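Local structure of amino acid adenylation domain-containing protein (Bacillus stratosphericus LAMA 585, 6ULX) at residues A[15-20]-A[168-173]; A[24-29]-A[45-50]; A[56-61]-A[158-163]; A[125-130]-A[149-154]. The protein probably activates an amino acid or other carboxylic acid by ATP-dependent adenylation, as related enzymes of the ANL superfamily do. All coordinates share one frame; numbering follows the deposited sequence.

Contact 1: residues A[15-20]-A[168-173]; sequences AQTLQD and AAPDDS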
loop_
_atom_site.group_PDB
_atom_site.type_symbol
_atom_site.label_atom_id
_atom_site.label_comp_id
_atom_site.label_asym_id
_atom_site.label_seq_id
_atom_site.Cartn_x
_atom_site.Cartn_y
_atom_site.Cartn_z
ATOM N N ALA A 15 17.228 -7.653 17.434
ATOM C CA ALA A 15 17.610 -6.249 17.498
ATOM C C ALA A 15 16.459 -5.400 18.028
ATOM O O ALA A 15 15.282 -5.675 17.775
ATOM C CB ALA A 15 18.041 -5.750 16.119
ATOM N N GLN A 16 16.816 -4.352 18.780
ATOM C CA GLN A 16 15.839 -3.464 19.388
ATOM C C GLN A 16 15.768 -2.094 18.727
ATOM O O GLN A 16 14.727 -1.438 18.827
ATOM C CB GLN A 16 16.153 -3.276 20.883
ATOM C CG GLN A 16 16.105 -4.563 21.682
ATOM C CD GLN A 16 14.715 -5.166 21.731
ATOM O OE1 GLN A 16 13.758 -4.517 22.156
ATOM N NE2 GLN A 16 14.594 -6.413 21.290
ATOM N N THR A 17 16.835 -1.649 18.069
ATOM C CA THR A 17 16.828 -0.419 17.295
ATOM C C THR A 17 17.352 -0.724 15.897
ATOM O O THR A 17 17.945 -1.778 15.643
ATOM C CB THR A 17 17.680 0.675 17.951
ATOM O OG1 THR A 17 19.058 0.284 17.958
ATOM C CG2 THR A 17 17.217 0.932 19.378
ATOM N N LEU A 18 17.132 0.219 14.979
ATOM C CA LEU A 18 17.606 0.040 13.613
ATOM C C LEU A 18 19.122 0.123 13.513
ATOM O O LEU A 18 19.692 -0.372 12.534
ATOM C CB LEU A 18 16.961 1.075 12.694
ATOM C CG LEU A 18 15.758 0.574 11.888
ATOM C CD1 LEU A 18 14.740 -0.109 12.774
ATOM C CD2 LEU A 18 15.117 1.734 11.123
ATOM N N GLN A 19 19.786 0.735 14.494
ATOM C CA GLN A 19 21.247 0.738 14.498
ATOM C C GLN A 19 21.794 -0.663 14.739
ATOM O O GLN A 19 22.766 -1.072 14.098
ATOM C CB GLN A 19 21.767 1.707 15.557
ATOM C CG GLN A 19 21.530 3.161 15.212
ATOM C CD GLN A 19 21.850 4.092 16.366
ATOM O OE1 GLN A 19 22.109 3.644 17.485
ATOM N NE2 GLN A 19 21.833 5.394 16.100
ATOM N N ASP A 20 21.178 -1.414 15.654
ATOM C CA ASP A 20 21.569 -2.803 15.852
ATOM C C ASP A 20 21.316 -3.625 14.595
ATOM O O ASP A 20 22.100 -4.521 14.260
ATOM C CB ASP A 20 20.808 -3.398 17.039
ATOM C CG ASP A 20 21.015 -2.608 18.316
ATOM O OD1 ASP A 20 22.052 -1.924 18.431
ATOM O OD2 ASP A 20 20.136 -2.670 19.205
ATOM N N ALA A 168 20.404 5.345 20.148
ATOM C CA ALA A 168 18.961 5.394 19.999
ATOM C C ALA A 168 18.275 4.478 21.004
ATOM O O ALA A 168 18.822 3.454 21.421
ATOM C CB ALA A 168 18.552 4.997 18.579
ATOM N N ALA A 169 17.056 4.866 21.392
ATOM C CA ALA A 169 16.186 4.049 22.223
ATOM C C ALA A 169 14.994 3.565 21.405
ATOM O O ALA A 169 14.564 4.247 20.470
ATOM C CB ALA A 169 15.682 4.833 23.439
ATOM N N PRO A 170 14.439 2.395 21.730
ATOM C CA PRO A 170 13.324 1.872 20.919
ATOM C C PRO A 170 12.185 2.860 20.722
ATOM O O PRO A 170 11.621 2.936 19.624
ATOM C CB PRO A 170 12.870 0.635 21.710
ATOM C CG PRO A 170 14.095 0.190 22.444
ATOM C CD PRO A 170 14.847 1.456 22.794
ATOM N N ASP A 171 11.832 3.624 21.753
ATOM C CA ASP A 171 10.707 4.545 21.657
ATOM C C ASP A 171 11.025 5.800 20.857
ATOM O O ASP A 171 10.112 6.591 20.595
ATOM C CB ASP A 171 10.235 4.945 23.058
ATOM C CG ASP A 171 9.588 3.797 23.809
ATOM O OD1 ASP A 171 9.003 2.909 23.153
ATOM O OD2 ASP A 171 9.659 3.784 25.056
ATOM N N ASP A 172 12.275 6.002 20.454
ATOM C CA ASP A 172 12.619 7.178 19.670
ATOM C C ASP A 172 11.976 7.109 18.287
ATOM O O ASP A 172 11.824 6.035 17.697
ATOM C CB ASP A 172 14.137 7.297 19.527
ATOM C CG ASP A 172 14.833 7.511 20.853
ATOM O OD1 ASP A 172 14.218 8.105 21.759
ATOM O OD2 ASP A 172 16.002 7.087 20.989
ATOM N N SER A 173 11.592 8.275 17.774
ATOM C CA SER A 173 11.047 8.353 16.426
ATOM C C SER A 173 12.122 7.987 15.409
ATOM O O SER A 173 13.263 8.446 15.497
ATOM C CB SER A 173 10.514 9.756 16.146
ATOM O OG SER A 173 9.437 10.071 17.013
#
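A168 rests its methyl on the carboxamide of Q19. The methyl is almost equally far from the amide atoms: CB of A168 is 4.0 Å from OE1 of Q19 and 4.1 Å from its CD. A168 N and Q19 OE1 are 3.6 Å apart and make no hydrogen bond. CG of Q19 sits beside its own backbone N (chi1 -70°), and the extended chain beyond carries the amide across to A168. There NE2 is hydrogen-bonded to H166 O and to V89 O of helix 78-91. An alanine here would probably leave these two carbonyls without a shared partner and the methyl of A168 without its cover. The carbonyl of A168 turns to T17, the N-cap residue of helix 18-26. CG2 of T17 comes within 3.6 Å of A168 O. OG1 of T17 makes a weak hydrogen bond of 3.4 Å to OD2 of D20. A169 opens a type I turn that ends at D172, closed by a 2.9 Å bond from D172 N to A169 O. P170 follows, its N 3.9 Å from T17 CG2. CB of the same ring is 4.0 Å from Q16 O. D171 forms a salt bridge with R194 of helix 193-207, and S173 begins strand 173-178. H193 serves both segments, bonding to L18 N and to the backbone of D172. The chemistry is therefore van der Waals contact: no hydrogen bond crosses between the segments, and their polar groups bond within their own segment or to residues such as H166, H193 and R194. Shape and those shared partners probably set the relative position.

Contact 2: residues A[24-29]-A[45-50]; sequences EAAKTT and SYAQLQ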
loop_
_atom_site.group_PDB
_atom_site.type_symbol
_atom_site.label_atom_id
_atom_site.label_comp_id
_atom_site.label_asym_id
_atom_site.label_seq_id
_atom_site.Cartn_x
_atom_site.Cartn_y
_atom_site.Cartn_z
ATOM N N GLU A 24 24.231 -5.958 12.754
ATOM C CA GLU A 24 24.149 -7.385 12.462
ATOM C C GLU A 24 24.164 -7.651 10.962
ATOM O O GLU A 24 24.629 -8.710 10.524
ATOM C CB GLU A 24 22.889 -7.982 13.086
ATOM C CG GLU A 24 22.930 -8.094 14.601
ATOM C CD GLU A 24 24.028 -9.024 15.089
ATOM O OE1 GLU A 24 25.207 -8.615 15.071
ATOM O OE2 GLU A 24 23.710 -10.167 15.484
ATOM N N ALA A 25 23.660 -6.709 10.160
ATOM C CA ALA A 25 23.697 -6.883 8.711
ATOM C C ALA A 25 25.105 -6.664 8.168
ATOM O O ALA A 25 25.541 -7.369 7.252
ATOM C CB ALA A 25 22.709 -5.930 8.040
ATOM N N ALA A 26 25.832 -5.689 8.723
ATOM C CA ALA A 26 27.190 -5.419 8.271
ATOM C C ALA A 26 28.142 -6.574 8.552
ATOM O O ALA A 26 29.248 -6.583 8.011
ATOM C CB ALA A 26 27.720 -4.146 8.938
ATOM N N LYS A 27 27.742 -7.541 9.379
ATOM C CA LYS A 27 28.586 -8.691 9.664
ATOM C C LYS A 27 28.449 -9.789 8.620
ATOM O O LYS A 27 29.327 -10.654 8.533
ATOM C CB LYS A 27 28.255 -9.257 11.046
ATOM C CG LYS A 27 28.548 -8.297 12.188
ATOM C CD LYS A 27 28.120 -8.884 13.526
ATOM C CE LYS A 27 28.447 -7.938 14.672
ATOM N NZ LYS A 27 28.027 -8.498 15.986
ATOM N N THR A 28 27.379 -9.777 7.830
ATOM C CA THR A 28 27.207 -10.768 6.782
ATOM C C THR A 28 27.945 -10.323 5.519
ATOM O O THR A 28 28.547 -9.247 5.463
ATOM C CB THR A 28 25.720 -10.996 6.503
ATOM O OG1 THR A 28 25.562 -12.149 5.663
ATOM C CG2 THR A 28 25.104 -9.786 5.812
ATOM N N THR A 29 27.889 -11.158 4.485
ATOM C CA THR A 29 28.463 -10.834 3.188
ATOM C C THR A 29 27.417 -10.399 2.174
ATOM O O THR A 29 27.776 -10.029 1.049
ATOM C CB THR A 29 29.236 -12.039 2.637
ATOM O OG1 THR A 29 28.358 -13.168 2.541
ATOM C CG2 THR A 29 30.404 -12.381 3.552
ATOM N N SER A 45 27.383 -3.693 -0.414
ATOM C CA SER A 45 27.209 -4.630 0.684
ATOM C C SER A 45 26.685 -3.906 1.922
ATOM O O SER A 45 26.789 -2.684 2.056
ATOM C CB SER A 45 28.533 -5.329 1.009
ATOM O OG SER A 45 29.457 -4.422 1.581
ATOM N N TYR A 46 26.110 -4.684 2.841
ATOM C CA TYR A 46 25.648 -4.107 4.098
ATOM C C TYR A 46 26.810 -3.500 4.876
ATOM O O TYR A 46 26.662 -2.452 5.517
ATOM C CB TYR A 46 24.933 -5.167 4.933
ATOM C CG TYR A 46 23.590 -5.592 4.371
ATOM C CD1 TYR A 46 22.690 -4.655 3.869
ATOM C CD2 TYR A 46 23.223 -6.932 4.341
ATOM C CE1 TYR A 46 21.468 -5.042 3.355
ATOM C CE2 TYR A 46 22.006 -7.329 3.829
ATOM C CZ TYR A 46 21.128 -6.379 3.338
ATOM O OH TYR A 46 19.921 -6.771 2.822
ATOM N N ALA A 47 27.975 -4.152 4.840
ATOM C CA ALA A 47 29.165 -3.563 5.446
ATOM C C ALA A 47 29.546 -2.266 4.744
ATOM O O ALA A 47 29.948 -1.295 5.393
ATOM C CB ALA A 47 30.327 -4.555 5.402
ATOM N N GLN A 48 29.421 -2.228 3.417
ATOM C CA GLN A 48 29.703 -1.000 2.682
ATOM C C GLN A 48 28.617 0.045 2.917
ATOM O O GLN A 48 28.907 1.248 2.976
ATOM C CB GLN A 48 29.837 -1.311 1.195
ATOM C CG GLN A 48 30.330 -0.144 0.355
ATOM C CD GLN A 48 30.625 -0.553 -1.078
ATOM O OE1 GLN A 48 30.633 -1.743 -1.410
ATOM N NE2 GLN A 48 30.869 0.433 -1.935
ATOM N N LEU A 49 27.362 -0.392 3.053
ATOM C CA LEU A 49 26.281 0.535 3.372
ATOM C C LEU A 49 26.556 1.252 4.687
ATOM O O LEU A 49 26.447 2.480 4.774
ATOM C CB LEU A 49 24.952 -0.219 3.435
ATOM C CG LEU A 49 23.751 0.526 4.017
ATOM C CD1 LEU A 49 23.409 1.758 3.193
ATOM C CD2 LEU A 49 22.551 -0.414 4.101
ATOM N N GLN A 50 26.917 0.493 5.725
ATOM C CA GLN A 50 27.245 1.101 7.010
ATOM C C GLN A 50 28.333 2.153 6.859
ATOM O O GLN A 50 28.236 3.242 7.438
ATOM C CB GLN A 50 27.679 0.019 7.996
ATOM C CG GLN A 50 27.933 0.511 9.406
ATOM C CD GLN A 50 28.164 -0.625 10.385
ATOM O OE1 GLN A 50 28.997 -1.501 10.151
ATOM N NE2 GLN A 50 27.417 -0.622 11.484
#
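A25 lays its methyl over the ring of Y46. CB of A25 is 4.2 Å from the ring centroid and 30° off the ring normal, an off-centre CH-pi contact. Its nearest ring atom is CG of Y46, 3.8 Å from CB of A25. T28 reaches the same ring at its edge, with CG2 in the ring plane and 3.7 Å from CD2 of Y46. The placing of that methyl is less certain, because it sits too near A25 O in the model. The next residue after A25, A26, faces A47. Two alanines let the backbones come very close, with CA of A26 3.9 Å from CA of A47. CB of A47 lies 3.5 Å from A26 O. Q50 closes the other end, its amide oxygen OE1 set against the methyl of A26. Its CG is anti to the backbone N (chi1 -175°), and the extended chain spans the distance to A26.

A second shell helps to place these groups. S45 is the N-cap of helix 46-62: Q48 N gives a 2.9 Å hydrogen bond to S45 OG. The ring of Y46 is held at its far end, where OH is hydrogen-bonded to C239 O and to Q241 NE2. OG1 of T28 is hydrogen-bonded to Q211 OE1. The contact thus packs the end of helix 18-26 on the start of helix 46-62. The two are joined by the hairpin of strands 31-37 and 40-45, at one edge of the nine-stranded sheet. Helix 224-237 touches both A25 and Y46 through V235.

Contact 3: residues A[56-61]-A[158-163]; sequences VLTGLR and TLERDT. With SO4 (sulfate ion), chain M.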
loop_
_atom_site.group_PDB
_atom_site.type_symbol
_atom_site.label_atom_id
_atom_site.label_comp_id
_atom_site.label_asym_id
_atom_site.label_seq_id
_atom_site.Cartn_x
_atom_site.Cartn_y
_atom_site.Cartn_z
ATOM N N VAL A 56 27.966 10.074 4.912
ATOM C CA VAL A 56 26.888 11.049 4.799
ATOM C C VAL A 56 26.576 11.654 6.162
ATOM O O VAL A 56 26.194 12.828 6.259
ATOM C CB VAL A 56 25.642 10.396 4.174
ATOM C CG1 VAL A 56 24.472 11.379 4.163
ATOM C CG2 VAL A 56 25.946 9.907 2.766
ATOM N N LEU A 57 26.733 10.873 7.233
ATOM C CA LEU A 57 26.531 11.411 8.573
ATOM C C LEU A 57 27.458 12.589 8.832
ATOM O O LEU A 57 27.040 13.603 9.407
ATOM C CB LEU A 57 26.749 10.317 9.616
ATOM C CG LEU A 57 26.600 10.736 11.076
ATOM C CD1 LEU A 57 25.248 11.407 11.317
ATOM C CD2 LEU A 57 26.766 9.534 12.000
ATOM N N THR A 58 28.725 12.474 8.417
ATOM C CA THR A 58 29.646 13.600 8.530
ATOM C C THR A 58 29.081 14.833 7.837
ATOM O O THR A 58 29.108 15.941 8.388
ATOM C CB THR A 58 31.007 13.231 7.934
ATOM O OG1 THR A 58 31.602 12.173 8.695
ATOM C CG2 THR A 58 31.933 14.439 7.932
ATOM N N GLY A 59 28.560 14.657 6.623
ATOM C CA GLY A 59 27.979 15.782 5.912
ATOM C C GLY A 59 26.772 16.356 6.627
ATOM O O GLY A 59 26.702 17.560 6.886
ATOM N N LEU A 60 25.807 15.498 6.966
ATOM C CA LEU A 60 24.587 15.972 7.614
ATOM C C LEU A 60 24.908 16.741 8.891
ATOM O O LEU A 60 24.388 17.841 9.114
ATOM C CB LEU A 60 23.661 14.793 7.913
ATOM C CG LEU A 60 23.145 14.019 6.702
ATOM C CD1 LEU A 60 22.160 12.943 7.145
ATOM C CD2 LEU A 60 22.502 14.950 5.687
ATOM N N ARG A 61 25.767 16.177 9.745
ATOM C CA ARG A 61 26.160 16.885 10.959
ATOM C C ARG A 61 26.908 18.171 10.635
ATOM O O ARG A 61 26.889 19.115 11.434
ATOM C CB ARG A 61 27.017 15.982 11.846
ATOM C CG ARG A 61 26.206 15.013 12.691
ATOM C CD ARG A 61 27.097 14.079 13.494
ATOM N NE ARG A 61 26.316 13.214 14.376
ATOM C CZ ARG A 61 26.814 12.185 15.055
ATOM N NH1 ARG A 61 28.099 11.879 14.956
ATOM N NH2 ARG A 61 26.022 11.457 15.827
ATOM N N THR A 158 32.250 11.442 -0.455
ATOM C CA THR A 158 33.682 11.698 -0.505
ATOM C C THR A 158 34.216 12.286 0.798
ATOM O O THR A 158 35.262 12.945 0.789
ATOM C CB THR A 158 34.014 12.633 -1.671
ATOM O OG1 THR A 158 33.579 13.961 -1.366
ATOM C CG2 THR A 158 33.329 12.161 -2.946
ATOM N N LEU A 159 33.519 12.071 1.911
ATOM C CA LEU A 159 33.946 12.521 3.225
ATOM C C LEU A 159 34.357 11.319 4.067
ATOM O O LEU A 159 34.069 10.169 3.731
ATOM C CB LEU A 159 32.828 13.300 3.925
ATOM C CG LEU A 159 32.229 14.478 3.155
ATOM C CD1 LEU A 159 31.101 15.116 3.962
ATOM C CD2 LEU A 159 33.291 15.504 2.812
ATOM N N GLU A 160 35.038 11.594 5.175
ATOM C CA GLU A 160 35.439 10.520 6.070
ATOM C C GLU A 160 34.232 10.035 6.877
ATOM O O GLU A 160 33.188 10.688 6.943
ATOM C CB GLU A 160 36.575 10.968 6.993
ATOM C CG GLU A 160 36.186 11.939 8.095
ATOM C CD GLU A 160 36.248 13.390 7.657
ATOM O OE1 GLU A 160 36.193 13.647 6.435
ATOM O OE2 GLU A 160 36.356 14.271 8.535
ATOM N N ARG A 161 34.395 8.876 7.506
ATOM C CA ARG A 161 33.307 8.219 8.213
ATOM C C ARG A 161 33.218 8.724 9.647
ATOM O O ARG A 161 34.212 8.721 10.378
ATOM C CB ARG A 161 33.504 6.702 8.195
ATOM C CG ARG A 161 33.519 6.108 6.791
ATOM C CD ARG A 161 33.724 4.596 6.817
ATOM N NE ARG A 161 35.025 4.220 7.363
ATOM C CZ ARG A 161 35.232 3.828 8.619
ATOM N NH1 ARG A 161 36.458 3.505 9.017
ATOM N NH2 ARG A 161 34.220 3.755 9.475
ATOM N N ASP A 162 32.021 9.162 10.040
ATOM C CA ASP A 162 31.744 9.574 11.415
ATOM C C ASP A 162 31.173 8.366 12.148
ATOM O O ASP A 162 29.993 8.036 12.002
ATOM C CB ASP A 162 30.782 10.755 11.444
ATOM C CG ASP A 162 30.579 11.310 12.844
ATOM O OD1 ASP A 162 30.812 10.576 13.829
ATOM O OD2 ASP A 162 30.171 12.486 12.959
ATOM N N THR A 163 32.010 7.700 12.938
ATOM C CA THR A 163 31.615 6.489 13.645
ATOM C C THR A 163 30.933 6.771 14.978
ATOM O O THR A 163 30.605 5.825 15.701
ATOM C CB THR A 163 32.841 5.597 13.879
ATOM O OG1 THR A 163 33.791 6.288 14.700
ATOM C CG2 THR A 163 33.493 5.232 12.552
HETATM S S SO4 M . 38.027 6.282 6.133
HETATM O O1 SO4 M . 37.253 7.455 5.734
HETATM O O2 SO4 M . 37.823 6.025 7.556
HETATM O O3 SO4 M . 37.599 5.119 5.356
HETATM O O4 SO4 M . 39.444 6.531 5.883
#
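T58 and E160 make the shortest polar bond between helix 46-62 and the loop at 158-163. OG1 of T58 is 2.8 Å from E160 O, tilted 34° from the carbonyl plane. The hydroxyl also has a weak bond to E54 O, one turn back in its helix. D162 N lies near OG1 but at a poor angle; the backbones of D162 and E54 are hydrogen-bonded to each other.

The charged pair is R61 and D162. NH1 of R61 gives a 2.9 Å hydrogen bond to OD2 of D162, part of a salt bridge. The bond lies near the guanidinium plane but reaches the oxygen from above the carboxylate, 46° out of its plane. D162 carries its carboxylate there with CG anti to the backbone N (chi1 -174°). NH1 also bonds to A164 O. OD1 of D162 accepts from A164 N, which makes an Asx turn. CD2 of L57 covers one guanidinium face of R61, 4.0 Å above the plane. CD1 of L159 is 3.7 Å from G59 N, where no side chain intervenes.

R161 makes a salt bridge through NH2 with E54 of the same helix. Its NE makes a weak 3.4 Å bond to O3 of a sulfate, probably from the crystallisation liquor, which R55 also binds. The arrangement is a loop held along a helix by a hydroxyl-to-carbonyl bond and a salt bridge, with an Asx turn within the loop shaping the acid end, in the AMP-binding domain.

Contact 4: residues A[125-130]-A[149-154]; sequences LILTDD and RVAAVE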
loop_
_atom_site.group_PDB
_atom_site.type_symbol
_atom_site.label_atom_id
_atom_site.label_comp_id
_atom_site.label_asym_id
_atom_site.label_seq_id
_atom_site.Cartn_x
_atom_site.Cartn_y
_atom_site.Cartn_z
ATOM N N LEU A 125 15.707 20.559 6.377
ATOM C CA LEU A 125 16.627 20.389 5.257
ATOM C C LEU A 125 16.060 19.386 4.265
ATOM O O LEU A 125 15.590 18.312 4.651
ATOM C CB LEU A 125 17.991 19.925 5.761
ATOM C CG LEU A 125 18.960 19.378 4.709
ATOM C CD1 LEU A 125 19.317 20.429 3.676
ATOM C CD2 LEU A 125 20.223 18.842 5.383
ATOM N N ILE A 126 16.102 19.735 2.986
ATOM C CA ILE A 126 15.696 18.838 1.908
ATOM C C ILE A 126 16.942 18.144 1.370
ATOM O O ILE A 126 17.876 18.803 0.896
ATOM C CB ILE A 126 14.963 19.599 0.793
ATOM C CG1 ILE A 126 13.696 20.255 1.346
ATOM C CG2 ILE A 126 14.624 18.654 -0.350
ATOM C CD1 ILE A 126 12.975 21.148 0.357
ATOM N N LEU A 127 16.962 16.817 1.447
ATOM C CA LEU A 127 18.078 16.002 0.979
ATOM C C LEU A 127 17.689 15.369 -0.352
ATOM O O LEU A 127 16.600 14.793 -0.474
ATOM C CB LEU A 127 18.424 14.938 2.015
ATOM C CG LEU A 127 19.812 14.313 1.969
ATOM C CD1 LEU A 127 20.907 15.359 2.011
ATOM C CD2 LEU A 127 19.961 13.340 3.138
ATOM N N THR A 128 18.574 15.483 -1.344
ATOM C CA THR A 128 18.216 15.235 -2.735
ATOM C C THR A 128 19.369 14.545 -3.458
ATOM O O THR A 128 20.443 14.319 -2.893
ATOM C CB THR A 128 17.851 16.558 -3.429
ATOM O OG1 THR A 128 16.980 17.320 -2.578
ATOM C CG2 THR A 128 17.161 16.324 -4.762
ATOM N N ASP A 129 19.118 14.193 -4.716
ATOM C CA ASP A 129 20.119 13.644 -5.616
ATOM C C ASP A 129 20.724 14.753 -6.470
ATOM O O ASP A 129 20.189 15.860 -6.572
ATOM C CB ASP A 129 19.503 12.586 -6.531
ATOM C CG ASP A 129 19.146 11.319 -5.797
ATOM O OD1 ASP A 129 19.946 10.895 -4.936
ATOM O OD2 ASP A 129 18.068 10.749 -6.077
ATOM N N ASP A 130 21.861 14.437 -7.099
ATOM C CA ASP A 130 22.431 15.350 -8.084
ATOM C C ASP A 130 21.498 15.510 -9.278
ATOM O O ASP A 130 21.378 16.603 -9.844
ATOM C CB ASP A 130 23.797 14.846 -8.547
ATOM C CG ASP A 130 24.910 15.206 -7.581
ATOM O OD1 ASP A 130 24.810 16.256 -6.912
ATOM O OD2 ASP A 130 25.894 14.441 -7.500
ATOM N N ARG A 149 16.109 25.066 1.900
ATOM C CA ARG A 149 17.471 24.594 2.134
ATOM C C ARG A 149 17.610 23.213 1.514
ATOM O O ARG A 149 16.916 22.276 1.922
ATOM C CB ARG A 149 17.786 24.556 3.632
ATOM C CG ARG A 149 19.232 24.243 3.968
ATOM C CD ARG A 149 19.662 24.924 5.268
ATOM N NE ARG A 149 18.896 24.464 6.425
ATOM C CZ ARG A 149 19.349 23.611 7.341
ATOM N NH1 ARG A 149 20.577 23.113 7.257
ATOM N NH2 ARG A 149 18.569 23.257 8.352
ATOM N N VAL A 150 18.502 23.089 0.529
ATOM C CA VAL A 150 18.650 21.868 -0.252
ATOM C C VAL A 150 20.103 21.421 -0.225
ATOM O O VAL A 150 21.023 22.236 -0.113
ATOM C CB VAL A 150 18.172 22.068 -1.710
ATOM C CG1 VAL A 150 18.163 20.748 -2.459
ATOM C CG2 VAL A 150 16.793 22.719 -1.736
ATOM N N ALA A 151 20.306 20.109 -0.327
ATOM C CA ALA A 151 21.643 19.533 -0.317
ATOM C C ALA A 151 21.596 18.171 -0.995
ATOM O O ALA A 151 20.633 17.419 -0.822
ATOM C CB ALA A 151 22.183 19.398 1.112
ATOM N N ALA A 152 22.639 17.860 -1.762
ATOM C CA ALA A 152 22.733 16.593 -2.470
ATOM C C ALA A 152 23.522 15.582 -1.646
ATOM O O ALA A 152 24.252 15.930 -0.718
ATOM C CB ALA A 152 23.390 16.787 -3.832
ATOM N N VAL A 153 23.370 14.312 -1.990
ATOM C CA VAL A 153 23.958 13.221 -1.234
ATOM C C VAL A 153 25.301 12.784 -1.806
ATOM O O VAL A 153 26.211 12.448 -1.050
ATOM C CB VAL A 153 22.977 12.030 -1.159
ATOM C CG1 VAL A 153 23.653 10.812 -0.557
ATOM C CG2 VAL A 153 21.742 12.414 -0.347
ATOM N N GLU A 154 25.445 12.792 -3.131
ATOM C CA GLU A 154 26.670 12.272 -3.733
ATOM C C GLU A 154 27.922 12.976 -3.226
ATOM O O GLU A 154 28.887 12.285 -2.864
ATOM C CB GLU A 154 26.581 12.365 -5.261
ATOM C CG GLU A 154 25.636 11.358 -5.901
ATOM C CD GLU A 154 24.178 11.779 -5.813
ATOM O OE1 GLU A 154 23.892 12.827 -5.196
ATOM O OE2 GLU A 154 23.319 11.062 -6.366
#
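A151 O is gripped by two groups of strand 125-128. T128 N gives it a 2.9 Å hydrogen bond, and CA of L127 adds a CH...O contact at 3.4 Å. I126 O likewise takes A151 N and the CA of V150. A 2.9 Å bond from I126 N to R149 O completes this parallel ladder, which pairs I126 with V150, L127 with A151 and T128 with A152. V153 N continues it weakly to T128 O. L127 and V153 cross at about a right angle, CG of L127 lying 3.6 Å from CG2 of V153. At the start of the pair, CB of L125 lies over one face of the R149 guanidinium, 4.2 Å above its plane.

Acids gather at the other end. D130 N gives a weak 3.2 Å bond to OE1 of E154. The carboxylates of D130 and E154 are stacked, their planes 22° apart, and OD1 of D129 is 3.7 Å from OE2 of E154. Such crowding may raise their proton affinity. D129 OD2 accepts from S76 N and S77 N. An alanine in place of E154 would probably leave D130 N without this weak acceptor and open a gap beside the D130 carboxylate.

Strand 150-152 edges the seven-stranded sheet, and 125-128 separates it from 70-74. The link through helices 130-136 and 139-142 is a beta-alpha-beta crossover. Helix 130-136 covers I126, T128, V150 and A152; helix 78-91 covers L127 and V153.

In the fold
Contacts 1, 2 and 3 lie on the same side of the chain's centre, as do contacts 3 and 4. Contact 1 spans the longest loop, from 15-20 to 168-173, and the other three fall inside it. Contacts 1 and 2 share helix 18-26, with centres about 18 Å apart. Contacts 2 and 3 share helix 46-62, with centres about 17 Å apart. Contact 4 lies within the span of contact 3 and touches it: L60 CD2 is 3.9 Å from L127 CD2, and V56 packs on V153. The centres of contacts 1 and 4 are about 25 Å apart. Together they join the early helices to strands 125-128 and 150-152 at one end of the seven-stranded sheet and to the loop that leads into strand 173-178.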